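Local coordinates for glycoside Hydrolase (Bacteroides uniformis, PDB 5T99), which probably hydrolyses beta-galactosidic bonds of agarose-derived oligosaccharides, as a family 2 glycoside hydrolase that binds d-galacto-isofagomine, at residues Asn310-His315 with Asn343-Ser348; Val631-Tyr636 with Tyr675-Asp680. One frame throughout, in Å; residues are numbered along the deposited sequence.

Interaction 1 of 2, residues Asn310-His315 with Asn343-Ser348. With EDO (1,2-ethanediol), chain Q.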
ATOM      1  N   ASN A 310       8.047 -13.356   2.063  1.00 17.54           N
ATOM      2  CA  ASN A 310       7.432 -13.417   0.740  1.00 16.94           C
ATOM      3  C   ASN A 310       6.814 -12.056   0.501  1.00 16.63           C
ATOM      4  O   ASN A 310       5.611 -11.869   0.694  1.00 16.43           O
ATOM      5  CB  ASN A 310       6.331 -14.469   0.703  1.00 16.87           C
ATOM      6  CG  ASN A 310       6.849 -15.859   0.932  1.00 17.18           C
ATOM      7  OD1 ASN A 310       8.026 -16.139   0.724  1.00 17.93           O
ATOM      8  ND2 ASN A 310       5.971 -16.744   1.373  1.00 17.63           N
ATOM      9  N   GLY A 311       7.644 -11.106   0.068  1.00 16.54           N
ATOM     10  CA  GLY A 311       7.294  -9.687   0.109  1.00 16.10           C
ATOM     11  C   GLY A 311       7.036  -9.052  -1.232  1.00 15.62           C
ATOM     12  O   GLY A 311       7.439  -9.574  -2.263  1.00 15.31           O
ATOM     13  N   VAL A 312       6.375  -7.901  -1.197  1.00 15.53           N
ATOM     14  CA  VAL A 312       6.156  -7.086  -2.380  1.00 15.90           C
ATOM     15  C   VAL A 312       6.372  -5.612  -2.046  1.00 16.01           C
ATOM     16  O   VAL A 312       6.096  -5.168  -0.919  1.00 15.92           O
ATOM     17  CB  VAL A 312       4.751  -7.297  -2.999  1.00 15.58           C
ATOM     18  CG1 VAL A 312       4.508  -8.770  -3.268  1.00 15.92           C
ATOM     19  CG2 VAL A 312       3.653  -6.746  -2.109  1.00 15.74           C
ATOM     20  N   CYS A 313       6.899  -4.876  -3.023  1.00 15.78           N
ATOM     21  CA  CYS A 313       6.892  -3.431  -2.980  1.00 16.33           C
ATOM     22  C   CYS A 313       5.596  -2.995  -3.602  1.00 16.52           C
ATOM     23  O   CYS A 313       5.135  -3.616  -4.565  1.00 17.23           O
ATOM     24  CB  CYS A 313       8.062  -2.848  -3.772  1.00 16.53           C
ATOM     25  SG  CYS A 313       9.660  -3.340  -3.120  1.00 17.04           S
ATOM     26  N   LEU A 314       5.017  -1.925  -3.071  1.00 16.88           N
ATOM     27  CA  LEU A 314       3.799  -1.329  -3.618  1.00 17.20           C
ATOM     28  C   LEU A 314       3.935   0.179  -3.588  1.00 17.22           C
ATOM     29  O   LEU A 314       4.383   0.739  -2.571  1.00 17.30           O
ATOM     30  CB  LEU A 314       2.575  -1.720  -2.779  1.00 17.46           C
ATOM     31  CG  LEU A 314       2.070  -3.161  -2.814  1.00 17.61           C
ATOM     32  CD1 LEU A 314       0.955  -3.357  -1.798  1.00 17.72           C
ATOM     33  CD2 LEU A 314       1.573  -3.514  -4.197  1.00 17.74           C
ATOM     34  N   HIS A 315       3.559   0.834  -4.692  1.00 16.99           N
ATOM     35  CA  HIS A 315       3.382   2.281  -4.683  1.00 16.50           C
ATOM     36  C   HIS A 315       1.992   2.614  -4.196  1.00 16.26           C
ATOM     37  O   HIS A 315       1.108   1.772  -4.205  1.00 15.83           O
ATOM     38  CB  HIS A 315       3.680   2.925  -6.042  1.00 16.56           C
ATOM     39  CG  HIS A 315       5.130   3.243  -6.241  1.00 16.59           C
ATOM     40  ND1 HIS A 315       5.825   4.092  -5.403  1.00 16.48           N
ATOM     41  CD2 HIS A 315       6.022   2.817  -7.172  1.00 16.33           C
ATOM     42  CE1 HIS A 315       7.083   4.168  -5.804  1.00 16.30           C
ATOM     43  NE2 HIS A 315       7.226   3.409  -6.878  1.00 16.27           N
ATOM     44  N   ASN A 343       3.248 -12.253   2.597  1.00 17.38           N
ATOM     45  CA  ASN A 343       3.153 -11.997   4.036  1.00 17.10           C
ATOM     46  C   ASN A 343       3.848 -10.697   4.467  1.00 17.11           C
ATOM     47  O   ASN A 343       3.919 -10.401   5.663  1.00 17.26           O
ATOM     48  CB  ASN A 343       3.744 -13.178   4.811  1.00 16.93           C
ATOM     49  CG  ASN A 343       5.250 -13.263   4.680  1.00 17.01           C
ATOM     50  OD1 ASN A 343       5.810 -12.824   3.681  1.00 16.99           O
ATOM     51  ND2 ASN A 343       5.915 -13.823   5.691  1.00 17.14           N
ATOM     52  N   ALA A 344       4.372  -9.928   3.514  1.00 17.11           N
ATOM     53  CA  ALA A 344       5.195  -8.763   3.842  1.00 16.85           C
ATOM     54  C   ALA A 344       5.140  -7.676   2.777  1.00 16.66           C
ATOM     55  O   ALA A 344       5.011  -7.968   1.598  1.00 16.27           O
ATOM     56  CB  ALA A 344       6.626  -9.198   4.076  1.00 16.92           C
ATOM     57  N   ILE A 345       5.230  -6.425   3.222  1.00 16.64           N
ATOM     58  CA  ILE A 345       5.119  -5.258   2.354  1.00 16.80           C
ATOM     59  C   ILE A 345       6.322  -4.347   2.597  1.00 16.91           C
ATOM     60  O   ILE A 345       6.691  -4.108   3.740  1.00 16.67           O
ATOM     61  CB  ILE A 345       3.839  -4.430   2.637  1.00 16.92           C
ATOM     62  CG1 ILE A 345       2.574  -5.303   2.671  1.00 17.11           C
ATOM     63  CG2 ILE A 345       3.688  -3.308   1.611  1.00 16.92           C
ATOM     64  CD1 ILE A 345       2.165  -5.913   1.345  1.00 17.33           C
ATOM     65  N   ARG A 346       6.918  -3.834   1.524  1.00 17.15           N
ATOM     66  CA  ARG A 346       7.895  -2.738   1.606  1.00 16.78           C
ATOM     67  C   ARG A 346       7.211  -1.496   1.063  1.00 16.15           C
ATOM     68  O   ARG A 346       6.763  -1.531  -0.077  1.00 16.11           O
ATOM     69  CB  ARG A 346       9.126  -3.078   0.767  1.00 17.22           C
ATOM     70  CG  ARG A 346      10.174  -1.969   0.674  1.00 17.69           C
ATOM     71  CD  ARG A 346      11.567  -2.510   0.348  1.00 17.99           C
ATOM     72  NE  ARG A 346      12.542  -1.420   0.211  1.00 18.56           N
ATOM     73  CZ  ARG A 346      13.008  -0.905  -0.937  1.00 19.39           C
ATOM     74  NH1 ARG A 346      12.653  -1.383  -2.141  1.00 19.83           N
ATOM     75  NH2 ARG A 346      13.857   0.113  -0.887  1.00 19.56           N
ATOM     76  N   THR A 347       7.143  -0.403   1.834  1.00 15.32           N
ATOM     77  CA  THR A 347       6.436   0.820   1.380  1.00 14.84           C
ATOM     78  C   THR A 347       7.314   1.720   0.491  1.00 15.41           C
ATOM     79  O   THR A 347       7.628   2.874   0.817  1.00 15.60           O
ATOM     80  CB  THR A 347       5.770   1.627   2.532  1.00 14.14           C
ATOM     81  OG1 THR A 347       6.732   2.365   3.289  1.00 13.20           O
ATOM     82  CG2 THR A 347       5.007   0.715   3.456  1.00 14.25           C
ATOM     83  N   SER A 348       7.699   1.166  -0.651  1.00 15.85           N
ATOM     84  CA  SER A 348       8.465   1.878  -1.670  1.00 16.64           C
ATOM     85  C   SER A 348       7.773   3.180  -2.088  1.00 16.73           C
ATOM     86  O   SER A 348       6.605   3.112  -2.480  1.00 16.76           O
ATOM     87  CB  SER A 348       8.530   0.983  -2.895  1.00 16.80           C
ATOM     88  OG  SER A 348       7.220   0.525  -3.208  1.00 16.60           O
TER
HETATM   89  C1  EDO Q 915       1.111   1.710   0.244  1.00 24.79           C
HETATM   90  O1  EDO Q 915       1.425   3.064  -0.058  1.00 24.71           O
HETATM   91  C2  EDO Q 915       2.207   0.788  -0.271  1.00 25.01           C
HETATM   92  O2  EDO Q 915       3.506   1.295   0.059  1.00 24.78           O
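Arg346 runs its extended chain past the thiol of Cys313, whose SG lies near the guanidinium plane, at its edge, 3.7 Å from NH1. With CG anti to the backbone N (chi1 175°), the arginine reaches beyond the cysteine to salt bridges with Glu370 and Glu494 and a hydrogen bond to Asn416. Among the backbone bonds beneath, Arg346 N to Val312 O is nearly straight (2.9 Å, 170° at the hydrogen). On the other face of the sheet Val312 and Ile345 stand side by side, CG2 against CD1 at 3.9 Å, under helix 327-339. At the ends side chains add to the backbone bonds: Asn343 OD1 accepts a weak bond from Asn310 N (2.8 Å) while its ND2 donates to the carbonyl of Arg308, and Ser348 OG gives another weak one to Leu314 O (2.9 Å), which also accepts from an ethanediol O2. The His315 ring stacks on Trp162 and meets Tyr558 edge-to-face, with Ser348 OG over one face. With an alanine in place of this histidine, Trp162 would probably lose its stacking partner and a gap open near the bound d-galacto-isofagomine. The strands form, with helix 327-339, a beta-alpha-beta unit of the family 2 TIM barrel, their C-terminal ends beside the galacto-isofagomine pocket.

Interaction 2 of 2, residues Val631-Tyr636 with Tyr675-Asp680; sequences VYTNCY and YRLSWD
Tyr632 and Arg676 lie side by side and point the same way, the aliphatic part of the arginine running alongside the phenol ring. Arg676 CB sits in the ring plane at its edge, while CG approaches CE1 obliquely at 3.6 Å. Further out the guanidinium stands almost perpendicular to the ring (88°), with NH1 3.3 Å from Tyr632 OH at an angle too poor for a hydrogen bond. Its polar partners lie elsewhere: a salt bridge from NE to Asp535 and bonds to the carbonyls of Tyr523 and Asp524. Leu602 of helix 598-607 touches both side chains.

Val631 faces a different set of neighbours. With CG1 anti to the backbone N (chi1 168°), CG2 is the branch that meets Trp679 CZ3, obliquely at 3.5 Å; the far end of that indole is held by a bond from NE1 to the carbonyl of Gly648. Leu677 crosses Thr633, CD1 against CG2 at 4.0 Å. Between these groups run two backbone bonds, Val631 N to Leu677 O (2.8 Å) and Leu677 N to Val631 O (3.0 Å). Toward Thr633 and Tyr675 the two chains part, and a water bridges them, accepting from Thr633 N (3.1 Å) and donating to Tyr675 O (2.7 Å). Thr633 OG1 accepts from Cys635 N in an ST turn and is also hydrogen-bonded to the carbonyl of Met612. Val631 and Leu677 form a hydrogen-bonded antiparallel pair of the three-stranded sheet 613-616, 626-633, 677-682, in the DUF4982 region.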
ATOM      1  N   VAL A 631       3.318 -24.531 -17.238  1.00 24.86           N
ATOM      2  CA  VAL A 631       2.414 -24.791 -16.123  1.00 25.11           C
ATOM      3  C   VAL A 631       3.136 -24.461 -14.828  1.00 24.69           C
ATOM      4  O   VAL A 631       4.275 -24.896 -14.620  1.00 23.22           O
ATOM      5  CB  VAL A 631       1.912 -26.252 -16.103  1.00 25.57           C
ATOM      6  CG1 VAL A 631       1.218 -26.593 -14.781  1.00 25.58           C
ATOM      7  CG2 VAL A 631       0.970 -26.500 -17.275  1.00 25.22           C
ATOM      8  N   TYR A 632       2.457 -23.686 -13.976  1.00 24.60           N
ATOM      9  CA  TYR A 632       2.941 -23.366 -12.631  1.00 24.03           C
ATOM     10  C   TYR A 632       2.068 -24.088 -11.602  1.00 23.85           C
ATOM     11  O   TYR A 632       0.851 -23.935 -11.601  1.00 25.12           O
ATOM     12  CB  TYR A 632       2.926 -21.845 -12.395  1.00 23.58           C
ATOM     13  CG  TYR A 632       3.619 -21.006 -13.470  1.00 23.02           C
ATOM     14  CD1 TYR A 632       4.763 -21.463 -14.130  1.00 23.11           C
ATOM     15  CD2 TYR A 632       3.139 -19.736 -13.804  1.00 22.92           C
ATOM     16  CE1 TYR A 632       5.385 -20.697 -15.101  1.00 22.75           C
ATOM     17  CE2 TYR A 632       3.764 -18.959 -14.774  1.00 22.68           C
ATOM     18  CZ  TYR A 632       4.884 -19.448 -15.417  1.00 22.86           C
ATOM     19  OH  TYR A 632       5.507 -18.690 -16.375  1.00 23.18           O
ATOM     20  N   THR A 633       2.689 -24.891 -10.753  1.00 23.43           N
ATOM     21  CA  THR A 633       1.976 -25.646  -9.737  1.00 23.63           C
ATOM     22  C   THR A 633       2.862 -25.803  -8.509  1.00 23.87           C
ATOM     23  O   THR A 633       4.086 -25.761  -8.618  1.00 22.96           O
ATOM     24  CB  THR A 633       1.568 -27.053 -10.243  1.00 23.74           C
ATOM     25  OG1 THR A 633       0.791 -27.738  -9.243  1.00 24.21           O
ATOM     26  CG2 THR A 633       2.785 -27.907 -10.552  1.00 24.20           C
ATOM     27  N   ASN A 634       2.224 -25.992  -7.354  1.00 24.33           N
ATOM     28  CA  ASN A 634       2.917 -26.381  -6.119  1.00 24.51           C
ATOM     29  C   ASN A 634       2.841 -27.890  -5.866  1.00 25.03           C
ATOM     30  O   ASN A 634       3.321 -28.367  -4.843  1.00 25.54           O
ATOM     31  CB  ASN A 634       2.411 -25.590  -4.903  1.00 24.46           C
ATOM     32  CG  ASN A 634       0.895 -25.590  -4.770  1.00 25.71           C
ATOM     33  OD1 ASN A 634       0.181 -26.223  -5.559  1.00 26.27           O
ATOM     34  ND2 ASN A 634       0.392 -24.863  -3.770  1.00 25.29           N
ATOM     35  N   CYS A 635       2.268 -28.640  -6.803  1.00 26.09           N
ATOM     36  CA  CYS A 635       2.174 -30.104  -6.694  1.00 26.74           C
ATOM     37  C   CYS A 635       3.417 -30.826  -7.232  1.00 26.48           C
ATOM     38  O   CYS A 635       4.212 -30.269  -7.978  1.00 26.52           O
ATOM     39  CB  CYS A 635       0.927 -30.609  -7.425  1.00 27.00           C
ATOM     40  SG  CYS A 635      -0.614 -29.882  -6.839  1.00 28.10           S
ATOM     41  N   TYR A 636       3.563 -32.077  -6.833  1.00 27.33           N
ATOM     42  CA  TYR A 636       4.708 -32.887  -7.212  1.00 28.80           C
ATOM     43  C   TYR A 636       4.920 -32.978  -8.742  1.00 29.96           C
ATOM     44  O   TYR A 636       6.067 -32.913  -9.207  1.00 30.31           O
ATOM     45  CB  TYR A 636       4.561 -34.272  -6.591  1.00 29.17           C
ATOM     46  CG  TYR A 636       5.539 -35.288  -7.093  1.00 30.15           C
ATOM     47  CD1 TYR A 636       6.837 -35.339  -6.588  1.00 30.50           C
ATOM     48  CD2 TYR A 636       5.167 -36.215  -8.069  1.00 29.74           C
ATOM     49  CE1 TYR A 636       7.747 -36.278  -7.053  1.00 31.11           C
ATOM     50  CE2 TYR A 636       6.064 -37.160  -8.530  1.00 30.20           C
ATOM     51  CZ  TYR A 636       7.355 -37.187  -8.027  1.00 31.64           C
ATOM     52  OH  TYR A 636       8.253 -38.128  -8.497  1.00 33.47           O
ATOM     53  N   TYR A 675      11.141 -24.218 -11.521  1.00 27.72           N
ATOM     54  CA  TYR A 675       9.937 -23.549 -11.038  1.00 27.50           C
ATOM     55  C   TYR A 675       8.816 -23.466 -12.080  1.00 26.36           C
ATOM     56  O   TYR A 675       7.750 -22.934 -11.783  1.00 25.02           O
ATOM     57  CB  TYR A 675      10.316 -22.150 -10.524  1.00 27.25           C
ATOM     58  CG  TYR A 675      11.427 -22.219  -9.497  1.00 27.16           C
ATOM     59  CD1 TYR A 675      11.163 -22.623  -8.187  1.00 26.57           C
ATOM     60  CD2 TYR A 675      12.747 -21.925  -9.843  1.00 26.52           C
ATOM     61  CE1 TYR A 675      12.180 -22.710  -7.247  1.00 27.01           C
ATOM     62  CE2 TYR A 675      13.772 -22.011  -8.913  1.00 26.46           C
ATOM     63  CZ  TYR A 675      13.492 -22.400  -7.617  1.00 27.09           C
ATOM     64  OH  TYR A 675      14.513 -22.487  -6.689  1.00 26.75           O
ATOM     65  N   ARG A 676       9.076 -23.971 -13.290  1.00 25.30           N
ATOM     66  CA  ARG A 676       8.083 -24.074 -14.353  1.00 24.55           C
ATOM     67  C   ARG A 676       8.124 -25.477 -14.962  1.00 24.25           C
ATOM     68  O   ARG A 676       9.181 -26.101 -15.006  1.00 23.38           O
ATOM     69  CB  ARG A 676       8.360 -23.057 -15.457  1.00 24.47           C
ATOM     70  CG  ARG A 676       8.807 -21.707 -14.959  1.00 24.44           C
ATOM     71  CD  ARG A 676       8.903 -20.712 -16.090  1.00 24.02           C
ATOM     72  NE  ARG A 676       9.451 -19.446 -15.622  1.00 23.73           N
ATOM     73  CZ  ARG A 676       9.332 -18.286 -16.258  1.00 24.03           C
ATOM     74  NH1 ARG A 676       8.640 -18.187 -17.394  1.00 24.01           N
ATOM     75  NH2 ARG A 676       9.897 -17.200 -15.739  1.00 24.01           N
ATOM     76  N   LEU A 677       6.958 -25.959 -15.399  1.00 24.43           N
ATOM     77  CA  LEU A 677       6.819 -27.206 -16.151  1.00 24.66           C
ATOM     78  C   LEU A 677       6.442 -26.812 -17.563  1.00 24.56           C
ATOM     79  O   LEU A 677       5.656 -25.889 -17.743  1.00 24.04           O
ATOM     80  CB  LEU A 677       5.723 -28.094 -15.560  1.00 24.55           C
ATOM     81  CG  LEU A 677       5.863 -28.563 -14.115  1.00 24.57           C
ATOM     82  CD1 LEU A 677       4.651 -29.384 -13.726  1.00 24.63           C
ATOM     83  CD2 LEU A 677       7.130 -29.371 -13.911  1.00 25.16           C
ATOM     84  N   SER A 678       6.994 -27.493 -18.565  1.00 25.10           N
ATOM     85  CA  SER A 678       6.822 -27.042 -19.951  1.00 26.73           C
ATOM     86  C   SER A 678       6.620 -28.159 -20.976  1.00 28.43           C
ATOM     87  O   SER A 678       7.190 -29.246 -20.868  1.00 27.51           O
ATOM     88  CB  SER A 678       8.010 -26.167 -20.375  1.00 25.74           C
ATOM     89  OG  SER A 678       9.228 -26.819 -20.086  1.00 25.16           O
ATOM     90  N   TRP A 679       5.807 -27.841 -21.976  1.00 30.97           N
ATOM     91  CA  TRP A 679       5.541 -28.706 -23.117  1.00 32.48           C
ATOM     92  C   TRP A 679       5.688 -27.871 -24.381  1.00 33.15           C
ATOM     93  O   TRP A 679       5.413 -26.665 -24.359  1.00 34.14           O
ATOM     94  CB  TRP A 679       4.104 -29.241 -23.050  1.00 32.01           C
ATOM     95  CG  TRP A 679       3.836 -30.262 -21.979  1.00 31.37           C
ATOM     96  CD1 TRP A 679       3.756 -31.613 -22.140  1.00 31.77           C
ATOM     97  CD2 TRP A 679       3.571 -30.008 -20.593  1.00 31.55           C
ATOM     98  NE1 TRP A 679       3.473 -32.219 -20.939  1.00 31.85           N
ATOM     99  CE2 TRP A 679       3.350 -31.257 -19.975  1.00 31.25           C
ATOM    100  CE3 TRP A 679       3.502 -28.846 -19.813  1.00 31.30           C
ATOM    101  CZ2 TRP A 679       3.070 -31.381 -18.609  1.00 32.09           C
ATOM    102  CZ3 TRP A 679       3.224 -28.966 -18.461  1.00 31.27           C
ATOM    103  CH2 TRP A 679       3.007 -30.224 -17.868  1.00 31.74           C
ATOM    104  N   ASP A 680       6.116 -28.512 -25.468  1.00 34.73           N
ATOM    105  CA  ASP A 680       6.042 -27.927 -26.809  1.00 36.24           C
ATOM    106  C   ASP A 680       4.909 -28.617 -27.556  1.00 35.81           C
ATOM    107  O   ASP A 680       5.010 -29.799 -27.896  1.00 34.88           O
ATOM    108  CB  ASP A 680       7.368 -28.087 -27.561  1.00 38.94           C
ATOM    109  CG  ASP A 680       8.319 -26.926 -27.325  1.00 40.78           C
ATOM    110  OD1 ASP A 680       7.962 -25.768 -27.653  1.00 41.57           O
ATOM    111  OD2 ASP A 680       9.433 -27.177 -26.819  1.00 43.09           O
TER
HETATM  112  O   HOH W   1       5.508 -23.597 -10.509  1.00 20.33           O

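Both contacts are buried pairings of strands, but they belong to different parts of the chain: the centre of interaction 1 lies about 8 Å from the centre of the chain, that of interaction 2 about 31 Å. They share no strand, and their nearest atoms are about 11 Å apart. Interaction 1 is parallel, its strands linked through a helix, with three bridges and one end at the ligand pocket, where charged and aromatic groups gather. Interaction 2 is antiparallel and has one bridge within these segments, beside a Val-Trp contact and a tyrosine-arginine pair. Its arginine pairs with Asp535 in the first turn of helix 534-543, whereas Arg346 reaches Glu370 and the pocket residue Glu494.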